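Local coordinates for putative iron-uptake ABC transport system,periplasmic iron-binding protein (Campylobacter jejuni, PDB 3E13) that binds ferric iron in the periplasm and probably delivers it to an ABC transporter for uptake into the cell, at residues 5-10 with 49-54; 124-129 with 161-166; 133-138 with 170-175. All coordinates share one frame; numbering follows the deposited sequence.

Contact 1 (5-10 with 49-54); sequences NIYSAR and SNSPAD
N5 and D54 are joined by two short hydrogen bonds. The backbone N of N5 donates to D54 OD2 at 2.8 Å, meeting the lone pair that faces away from the other carboxylate oxygen, while N of D54 returns a bond of 2.8 Å to O of N5. With CG of D54 beside its own backbone N (chi1 -63°), the end of the side chain comes nearer the strand than its CB direction would suggest; OD2 also accepts from N246 ND2, and OD1 bonds to S244 OG. A third bond, bent to 140° at the hydrogen, runs from N5 ND2 to O of P52 at 3.0 Å, with the donor above the carbonyl plane; N31 ND2 binds the other end of this amide, OD1. Two residues on from N5, the Y7 ring has A53 CB squarely over one face, 3.7 Å from its centroid, a CH-pi contact. The phenol oxygen of Y7 lies 3.6 Å from S51 OG, and both are hydrogen-bonded to E47 OE1. S51 OG also accepts from N of A53 at 3.1 Å, closing an ST turn. This turn leads from helix 37-47 into strand 55-58, which pairs in parallel with strand 3-8, the alternating strand and helix order of a periplasmic binding protein domain.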
loop_
_atom_site.group_PDB
_atom_site.type_symbol
_atom_site.label_atom_id
_atom_site.label_comp_id
_atom_site.label_asym_id
_atom_site.label_seq_id
_atom_site.Cartn_x
_atom_site.Cartn_y
_atom_site.Cartn_z
ATOM N N ASN A 5 7.398 -3.244 20.978
ATOM C CA ASN A 5 8.369 -3.201 19.905
ATOM C C ASN A 5 7.716 -3.373 18.524
ATOM O O ASN A 5 7.156 -4.430 18.245
ATOM C CB ASN A 5 9.392 -4.299 20.165
ATOM C CG ASN A 5 10.178 -4.050 21.478
ATOM O OD1 ASN A 5 10.663 -2.935 21.694
ATOM N ND2 ASN A 5 10.289 -5.054 22.321
ATOM N N ILE A 6 7.703 -2.305 17.729
ATOM C CA ILE A 6 7.058 -2.296 16.422
ATOM C C ILE A 6 8.109 -2.310 15.321
ATOM O O ILE A 6 8.991 -1.458 15.321
ATOM C CB ILE A 6 6.195 -1.034 16.286
ATOM C CG1 ILE A 6 5.111 -1.060 17.359
ATOM C CG2 ILE A 6 5.660 -0.911 14.853
ATOM C CD1 ILE A 6 4.083 0.071 17.284
ATOM N N TYR A 7 8.003 -3.280 14.422
ATOM C CA TYR A 7 8.745 -3.333 13.173
ATOM C C TYR A 7 7.761 -2.883 12.076
ATOM O O TYR A 7 6.784 -3.555 11.836
ATOM C CB TYR A 7 9.197 -4.773 12.886
ATOM C CG TYR A 7 10.436 -5.258 13.631
ATOM C CD1 TYR A 7 10.889 -4.644 14.769
ATOM C CD2 TYR A 7 11.049 -6.414 13.244
ATOM C CE1 TYR A 7 12.027 -5.143 15.488
ATOM C CE2 TYR A 7 12.171 -6.917 13.925
ATOM C CZ TYR A 7 12.634 -6.293 15.050
ATOM O OH TYR A 7 13.710 -6.840 15.750
ATOM N N SER A 8 8.049 -1.761 11.432
ATOM C CA SER A 8 7.136 -1.137 10.492
ATOM C C SER A 8 7.725 -0.833 9.144
ATOM O O SER A 8 8.785 -0.216 9.043
ATOM C CB SER A 8 6.575 0.146 11.077
ATOM O OG SER A 8 5.729 0.779 10.097
ATOM N N ALA A 9 7.034 -1.289 8.101
ATOM C CA ALA A 9 7.365 -0.969 6.739
ATOM C C ALA A 9 6.503 0.176 6.188
ATOM O O ALA A 9 6.575 0.479 5.022
ATOM C CB ALA A 9 7.284 -2.216 5.842
ATOM N N ARG A 10 5.694 0.789 7.049
ATOM C CA ARG A 10 5.085 2.080 6.736
ATOM C C ARG A 10 6.203 3.146 6.683
ATOM O O ARG A 10 7.368 2.872 7.050
ATOM C CB ARG A 10 3.969 2.421 7.722
ATOM C CG ARG A 10 2.707 1.654 7.424
ATOM C CD ARG A 10 1.580 1.909 8.404
ATOM N NE ARG A 10 1.161 3.304 8.486
ATOM C CZ ARG A 10 0.146 3.860 7.738
ATOM N NH1 ARG A 10 -0.542 3.153 6.840
ATOM N NH2 ARG A 10 -0.171 5.142 7.951
ATOM N N SER A 49 12.264 -16.783 17.382
ATOM C CA SER A 49 11.609 -16.662 18.673
ATOM C C SER A 49 12.284 -15.657 19.596
ATOM O O SER A 49 11.636 -15.116 20.509
ATOM C CB SER A 49 11.498 -18.045 19.340
ATOM O OG SER A 49 12.772 -18.530 19.680
ATOM N N ASN A 50 13.554 -15.368 19.325
ATOM C CA ASN A 50 14.339 -14.395 20.081
ATOM C C ASN A 50 14.087 -12.957 19.719
ATOM O O ASN A 50 14.632 -12.066 20.350
ATOM C CB ASN A 50 15.832 -14.657 19.895
ATOM C CG ASN A 50 16.300 -15.851 20.698
ATOM O OD1 ASN A 50 16.518 -16.930 20.158
ATOM N ND2 ASN A 50 16.458 -15.653 22.009
ATOM N N SER A 51 13.314 -12.708 18.669
ATOM C CA SER A 51 13.103 -11.343 18.257
ATOM C C SER A 51 12.433 -10.558 19.386
ATOM O O SER A 51 11.520 -11.067 20.030
ATOM C CB SER A 51 12.193 -11.266 17.052
ATOM O OG SER A 51 12.165 -9.954 16.565
ATOM N N PRO A 52 12.864 -9.331 19.614
ATOM C CA PRO A 52 12.108 -8.450 20.528
ATOM C C PRO A 52 10.784 -7.989 19.910
ATOM O O PRO A 52 9.958 -7.459 20.627
ATOM C CB PRO A 52 13.017 -7.243 20.721
ATOM C CG PRO A 52 14.287 -7.511 19.995
ATOM C CD PRO A 52 14.095 -8.703 19.118
ATOM N N ALA A 53 10.642 -8.087 18.582
ATOM C CA ALA A 53 9.402 -7.595 17.951
ATOM C C ALA A 53 8.160 -8.107 18.612
ATOM O O ALA A 53 8.013 -9.303 18.926
ATOM C CB ALA A 53 9.371 -7.960 16.466
ATOM N N ASP A 54 7.175 -7.207 18.755
ATOM C CA ASP A 54 5.822 -7.536 19.134
ATOM C C ASP A 54 4.806 -7.380 17.987
ATOM O O ASP A 54 3.811 -8.093 17.943
ATOM C CB ASP A 54 5.341 -6.610 20.259
ATOM C CG ASP A 54 6.147 -6.762 21.516
ATOM O OD1 ASP A 54 6.142 -7.877 22.070
ATOM O OD2 ASP A 54 6.820 -5.831 21.965
#

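Contact 2 (124-129 with 161-166); sequences DLAKAE and KAWAKG
The indole of W163 meets L125 and A126 through its pyrrole side and the neighbouring benzo carbon, both residues approaching obliquely. A126 CB lies 3.8 Å from W163 CD1. L125 CD1 reaches W163 CZ2 at 4.1 Å, and these two are the apolar pairs of the contact, while CB of L125 lies by W163 NE1. The leucine and the tryptophan run side by side and point the same way. The indole N-H is bonded to O of Y122, just before the loop segment, a bond that ties the ring to the same loop it packs against. A126 CB also rests 3.5 Å from O of W163, and nearly one turn further along the helix the chains draw close: CA of A126 and CA of G166 are 4.1 Å apart, with O of A126 3.7 Å from G166 CA. The glycine leaves this face of the helix without a side chain where the loop carbonyl comes in. L125 and A126 thus bring the loop before strand 134-135 against helix 157-170, whose W163 also packs on L147, L148 and I151 of helix 142-155 and on Y312 of helix 305-315.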
loop_
_atom_site.group_PDB
_atom_site.type_symbol
_atom_site.label_atom_id
_atom_site.label_comp_id
_atom_site.label_asym_id
_atom_site.label_seq_id
_atom_site.Cartn_x
_atom_site.Cartn_y
_atom_site.Cartn_z
ATOM N N ASP A 124 -3.495 -1.442 -20.423
ATOM C CA ASP A 124 -3.106 -0.411 -21.370
ATOM C C ASP A 124 -1.694 0.137 -21.085
ATOM O O ASP A 124 -1.027 0.650 -21.979
ATOM C CB ASP A 124 -4.137 0.711 -21.366
ATOM C CG ASP A 124 -5.500 0.272 -21.821
ATOM O OD1 ASP A 124 -5.570 -0.628 -22.701
ATOM O OD2 ASP A 124 -6.578 0.801 -21.365
ATOM N N LEU A 125 -1.244 0.077 -19.825
ATOM C CA LEU A 125 0.113 0.536 -19.495
ATOM C C LEU A 125 1.201 -0.179 -20.285
ATOM O O LEU A 125 2.316 0.353 -20.414
ATOM C CB LEU A 125 0.412 0.340 -18.025
ATOM C CG LEU A 125 -0.432 1.202 -17.085
ATOM C CD1 LEU A 125 -0.378 0.576 -15.687
ATOM C CD2 LEU A 125 0.133 2.591 -17.051
ATOM N N ALA A 126 0.895 -1.380 -20.761
ATOM C CA ALA A 126 1.848 -2.258 -21.463
ATOM C C ALA A 126 1.755 -2.150 -23.011
ATOM O O ALA A 126 2.527 -2.802 -23.731
ATOM C CB ALA A 126 1.635 -3.682 -21.028
ATOM N N LYS A 127 0.842 -1.305 -23.500
ATOM C CA LYS A 127 0.624 -1.142 -24.935
ATOM C C LYS A 127 1.704 -0.331 -25.620
ATOM O O LYS A 127 2.219 0.638 -25.098
ATOM C CB LYS A 127 -0.764 -0.555 -25.223
ATOM C CG LYS A 127 -1.846 -1.571 -24.922
ATOM C CD LYS A 127 -3.185 -1.090 -25.222
ATOM C CE LYS A 127 -4.240 -2.193 -25.000
ATOM N NZ LYS A 127 -5.600 -1.623 -25.409
ATOM N N ALA A 128 2.039 -0.729 -26.843
ATOM C CA ALA A 128 3.111 -0.054 -27.585
ATOM C C ALA A 128 2.931 1.439 -27.792
ATOM O O ALA A 128 3.903 2.193 -27.879
ATOM C CB ALA A 128 3.300 -0.750 -28.932
ATOM N N GLU A 129 1.690 1.890 -27.910
ATOM C CA GLU A 129 1.407 3.296 -28.093
ATOM C C GLU A 129 1.907 4.207 -26.958
ATOM O O GLU A 129 2.074 5.428 -27.156
ATOM C CB GLU A 129 -0.097 3.522 -28.329
ATOM C CG GLU A 129 -1.018 3.130 -27.198
ATOM C CD GLU A 129 -2.436 2.872 -27.682
ATOM O OE1 GLU A 129 -2.741 1.708 -28.036
ATOM O OE2 GLU A 129 -3.217 3.846 -27.728
ATOM N N LYS A 161 2.786 -11.817 -17.528
ATOM C CA LYS A 161 4.149 -11.729 -18.038
ATOM C C LYS A 161 4.171 -10.745 -19.179
ATOM O O LYS A 161 5.076 -9.939 -19.280
ATOM C CB LYS A 161 4.660 -13.086 -18.493
ATOM C CG LYS A 161 6.098 -13.048 -18.910
ATOM C CD LYS A 161 6.592 -14.439 -19.239
ATOM C CE LYS A 161 7.977 -14.361 -19.849
ATOM N NZ LYS A 161 8.459 -15.726 -20.245
ATOM N N ALA A 162 3.183 -10.807 -20.074
ATOM C CA ALA A 162 3.128 -9.863 -21.173
ATOM C C ALA A 162 3.019 -8.401 -20.675
ATOM O O ALA A 162 3.642 -7.495 -21.245
ATOM C CB ALA A 162 2.012 -10.204 -22.073
ATOM N N TRP A 163 2.222 -8.206 -19.627
ATOM C CA TRP A 163 2.084 -6.895 -18.998
ATOM C C TRP A 163 3.392 -6.393 -18.433
ATOM O O TRP A 163 3.792 -5.266 -18.736
ATOM C CB TRP A 163 1.037 -6.945 -17.903
ATOM C CG TRP A 163 0.794 -5.623 -17.269
ATOM C CD1 TRP A 163 -0.041 -4.620 -17.718
ATOM C CD2 TRP A 163 1.339 -5.170 -16.051
ATOM N NE1 TRP A 163 -0.023 -3.564 -16.846
ATOM C CE2 TRP A 163 0.824 -3.865 -15.807
ATOM C CE3 TRP A 163 2.268 -5.702 -15.137
ATOM C CZ2 TRP A 163 1.172 -3.132 -14.671
ATOM C CZ3 TRP A 163 2.612 -4.960 -14.029
ATOM C CH2 TRP A 163 2.080 -3.696 -13.807
ATOM N N ALA A 164 4.072 -7.236 -17.683
ATOM C CA ALA A 164 5.340 -6.870 -17.053
ATOM C C ALA A 164 6.385 -6.485 -18.111
ATOM O O ALA A 164 7.066 -5.480 -17.973
ATOM C CB ALA A 164 5.830 -7.978 -16.147
ATOM N N LYS A 165 6.454 -7.278 -19.179
ATOM C CA LYS A 165 7.374 -7.030 -20.271
ATOM C C LYS A 165 7.105 -5.713 -20.973
ATOM O O LYS A 165 8.045 -4.921 -21.216
ATOM C CB LYS A 165 7.359 -8.226 -21.245
ATOM C CG LYS A 165 8.226 -8.059 -22.496
ATOM C CD LYS A 165 8.214 -9.333 -23.363
ATOM C CE LYS A 165 9.045 -9.144 -24.663
ATOM N NZ LYS A 165 8.520 -9.932 -25.807
ATOM N N GLY A 166 5.825 -5.430 -21.234
ATOM C CA GLY A 166 5.454 -4.222 -21.914
ATOM C C GLY A 166 5.675 -2.986 -21.060
ATOM O O GLY A 166 6.137 -1.960 -21.531
#

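Contact 3 (133-138 with 170-175); sequences EIVMRS and NLATNP
E133 begins the approach to the loop at 170-175, its N lying 3.4 Å from O of N170, and the two chains then join in a single beta bridge between I134 and L171. This bridge lies at strand 134-135, which pairs in parallel with strand 193-197 in the iron-binding protein's mixed sheet. O of I134 accepts from N of A172 at 2.8 Å, with the donor nearly along the C=O axis, and takes a CA-H...O contact from L171 as well, so one carbonyl holds two successive residues of the loop. The side chain of I134 lies beside that of N170, CG1 against CB. V135 CG1, beside the backbone N at chi1 -72°, meets A172 CB at 4.0 Å; Q182 and Q185 of helix 179-188 also touch this valine. M136 takes L171 CD2 near its backbone N and CB, and a water bridges the chains here, accepting from N of M136 and donating to O of T173. R137 directs its CB away from the loop; its NH1 forms a salt bridge with D179, and the nearest atom of its side chain is about 6 Å from the ferric ion, near the ligands Y143 and Y200. At S138 the loop closes in again through the ring of P175, whose CB is 3.4 Å from N of S138 and 3.5 Å from O of M136.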
loop_
_atom_site.group_PDB
_atom_site.type_symbol
_atom_site.label_atom_id
_atom_site.label_comp_id
_atom_site.label_asym_id
_atom_site.label_seq_id
_atom_site.Cartn_x
_atom_site.Cartn_y
_atom_site.Cartn_z
ATOM N N GLU A 133 6.392 6.638 -22.212
ATOM C CA GLU A 133 5.422 7.584 -21.640
ATOM C C GLU A 133 4.983 7.222 -20.219
ATOM O O GLU A 133 4.247 8.006 -19.596
ATOM C CB GLU A 133 4.183 7.694 -22.537
ATOM C CG GLU A 133 4.456 8.344 -23.897
ATOM C CD GLU A 133 3.194 8.442 -24.763
ATOM O OE1 GLU A 133 3.207 9.074 -25.855
ATOM O OE2 GLU A 133 2.158 7.906 -24.338
ATOM N N ILE A 134 5.469 6.108 -19.708
ATOM C CA ILE A 134 5.037 5.577 -18.395
ATOM C C ILE A 134 6.186 5.641 -17.411
ATOM O O ILE A 134 7.327 5.385 -17.783
ATOM C CB ILE A 134 4.612 4.107 -18.542
ATOM C CG1 ILE A 134 3.626 3.917 -19.691
ATOM C CG2 ILE A 134 4.065 3.552 -17.218
ATOM C CD1 ILE A 134 2.424 4.630 -19.527
ATOM N N VAL A 135 5.908 5.918 -16.127
ATOM C CA VAL A 135 6.879 5.699 -15.061
ATOM C C VAL A 135 6.252 4.847 -13.935
ATOM O O VAL A 135 5.070 4.992 -13.606
ATOM C CB VAL A 135 7.472 7.025 -14.476
ATOM C CG1 VAL A 135 8.426 7.667 -15.495
ATOM C CG2 VAL A 135 6.383 8.027 -14.136
ATOM N N MET A 136 7.076 3.994 -13.348
ATOM C CA MET A 136 6.693 3.148 -12.251
ATOM C C MET A 136 7.942 2.878 -11.465
ATOM O O MET A 136 9.021 2.756 -12.037
ATOM C CB MET A 136 6.090 1.838 -12.746
ATOM C CG MET A 136 5.495 0.989 -11.615
ATOM S SD MET A 136 4.624 -0.478 -12.238
ATOM C CE MET A 136 5.912 -1.667 -12.197
ATOM N N ARG A 137 7.781 2.765 -10.162
ATOM C CA ARG A 137 8.880 2.387 -9.282
ATOM C C ARG A 137 9.310 0.935 -9.475
ATOM O O ARG A 137 8.697 0.146 -10.218
ATOM C CB ARG A 137 8.483 2.614 -7.860
ATOM C CG ARG A 137 7.514 1.625 -7.283
ATOM C CD ARG A 137 6.980 2.021 -5.971
ATOM N NE ARG A 137 8.015 2.146 -4.943
ATOM C CZ ARG A 137 7.860 2.759 -3.774
ATOM N NH1 ARG A 137 6.711 3.371 -3.450
ATOM N NH2 ARG A 137 8.851 2.799 -2.921
ATOM N N SER A 138 10.374 0.581 -8.758
ATOM C CA SER A 138 10.949 -0.747 -8.885
ATOM C C SER A 138 9.930 -1.858 -8.757
ATOM O O SER A 138 9.000 -1.780 -7.973
ATOM C CB SER A 138 11.999 -0.956 -7.803
ATOM O OG SER A 138 12.673 -2.198 -8.023
ATOM N N ASN A 170 8.141 0.140 -21.873
ATOM C CA ASN A 170 7.540 1.454 -21.959
ATOM C C ASN A 170 8.057 2.495 -20.995
ATOM O O ASN A 170 7.711 3.646 -21.143
ATOM C CB ASN A 170 6.018 1.336 -21.728
ATOM C CG ASN A 170 5.264 0.740 -22.898
ATOM O OD1 ASN A 170 4.024 0.489 -22.785
ATOM N ND2 ASN A 170 5.930 0.548 -24.040
ATOM N N LEU A 171 8.860 2.133 -19.998
ATOM C CA LEU A 171 9.282 3.092 -19.010
ATOM C C LEU A 171 10.020 4.254 -19.641
ATOM O O LEU A 171 10.905 4.068 -20.470
ATOM C CB LEU A 171 10.141 2.442 -17.952
ATOM C CG LEU A 171 9.516 1.319 -17.129
ATOM C CD1 LEU A 171 10.498 0.839 -16.189
ATOM C CD2 LEU A 171 8.264 1.873 -16.426
ATOM N N ALA A 172 9.651 5.466 -19.255
ATOM C CA ALA A 172 10.379 6.651 -19.695
ATOM C C ALA A 172 11.812 6.653 -19.164
ATOM O O ALA A 172 12.701 7.186 -19.834
ATOM C CB ALA A 172 9.666 7.912 -19.260
ATOM N N THR A 173 11.998 6.140 -17.957
ATOM C CA THR A 173 13.287 6.042 -17.271
ATOM C C THR A 173 13.313 4.761 -16.467
ATOM O O THR A 173 12.281 4.248 -16.090
ATOM C CB THR A 173 13.536 7.247 -16.286
ATOM O OG1 THR A 173 12.622 7.177 -15.164
ATOM C CG2 THR A 173 13.293 8.605 -16.931
ATOM N N ASN A 174 14.513 4.244 -16.169
ATOM C CA ASN A 174 14.646 3.276 -15.113
ATOM C C ASN A 174 13.914 3.779 -13.895
ATOM O O ASN A 174 13.860 4.990 -13.631
ATOM C CB ASN A 174 16.112 3.020 -14.718
ATOM C CG ASN A 174 16.950 2.445 -15.856
ATOM O OD1 ASN A 174 16.487 1.662 -16.667
ATOM N ND2 ASN A 174 18.233 2.814 -15.863
ATOM N N PRO A 175 13.347 2.868 -13.125
ATOM C CA PRO A 175 12.727 3.267 -11.862
ATOM C C PRO A 175 13.662 4.084 -10.986
ATOM O O PRO A 175 14.816 3.726 -10.731
ATOM C CB PRO A 175 12.348 1.945 -11.233
ATOM C CG PRO A 175 12.175 1.043 -12.391
ATOM C CD PRO A 175 13.238 1.420 -13.357
HETATM O O HOH W 1 10.180 4.459 -14.133
#

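Contacts 2 and 3 adjoin, their centres about 12 Å apart and their segments alternating along the chain: helix 157-170 supplies W163 and G166 to the first and runs on into the loop of the second. Contact 1 lies far off, its centre about 38 Å from that of contact 2, on the opposite side of the chain's centre. It is a buried contact; the other two are partly buried. Contacts 1 and 3 reach the same mixed sheet, yet contact 1 is rich in polar bonds, two of them using side chains, whereas contact 3 relies on one direct backbone bond, a water and side-chain packing by I134, V135, L171 and P175. Contact 2 packs a loop on a helix through van der Waals contacts.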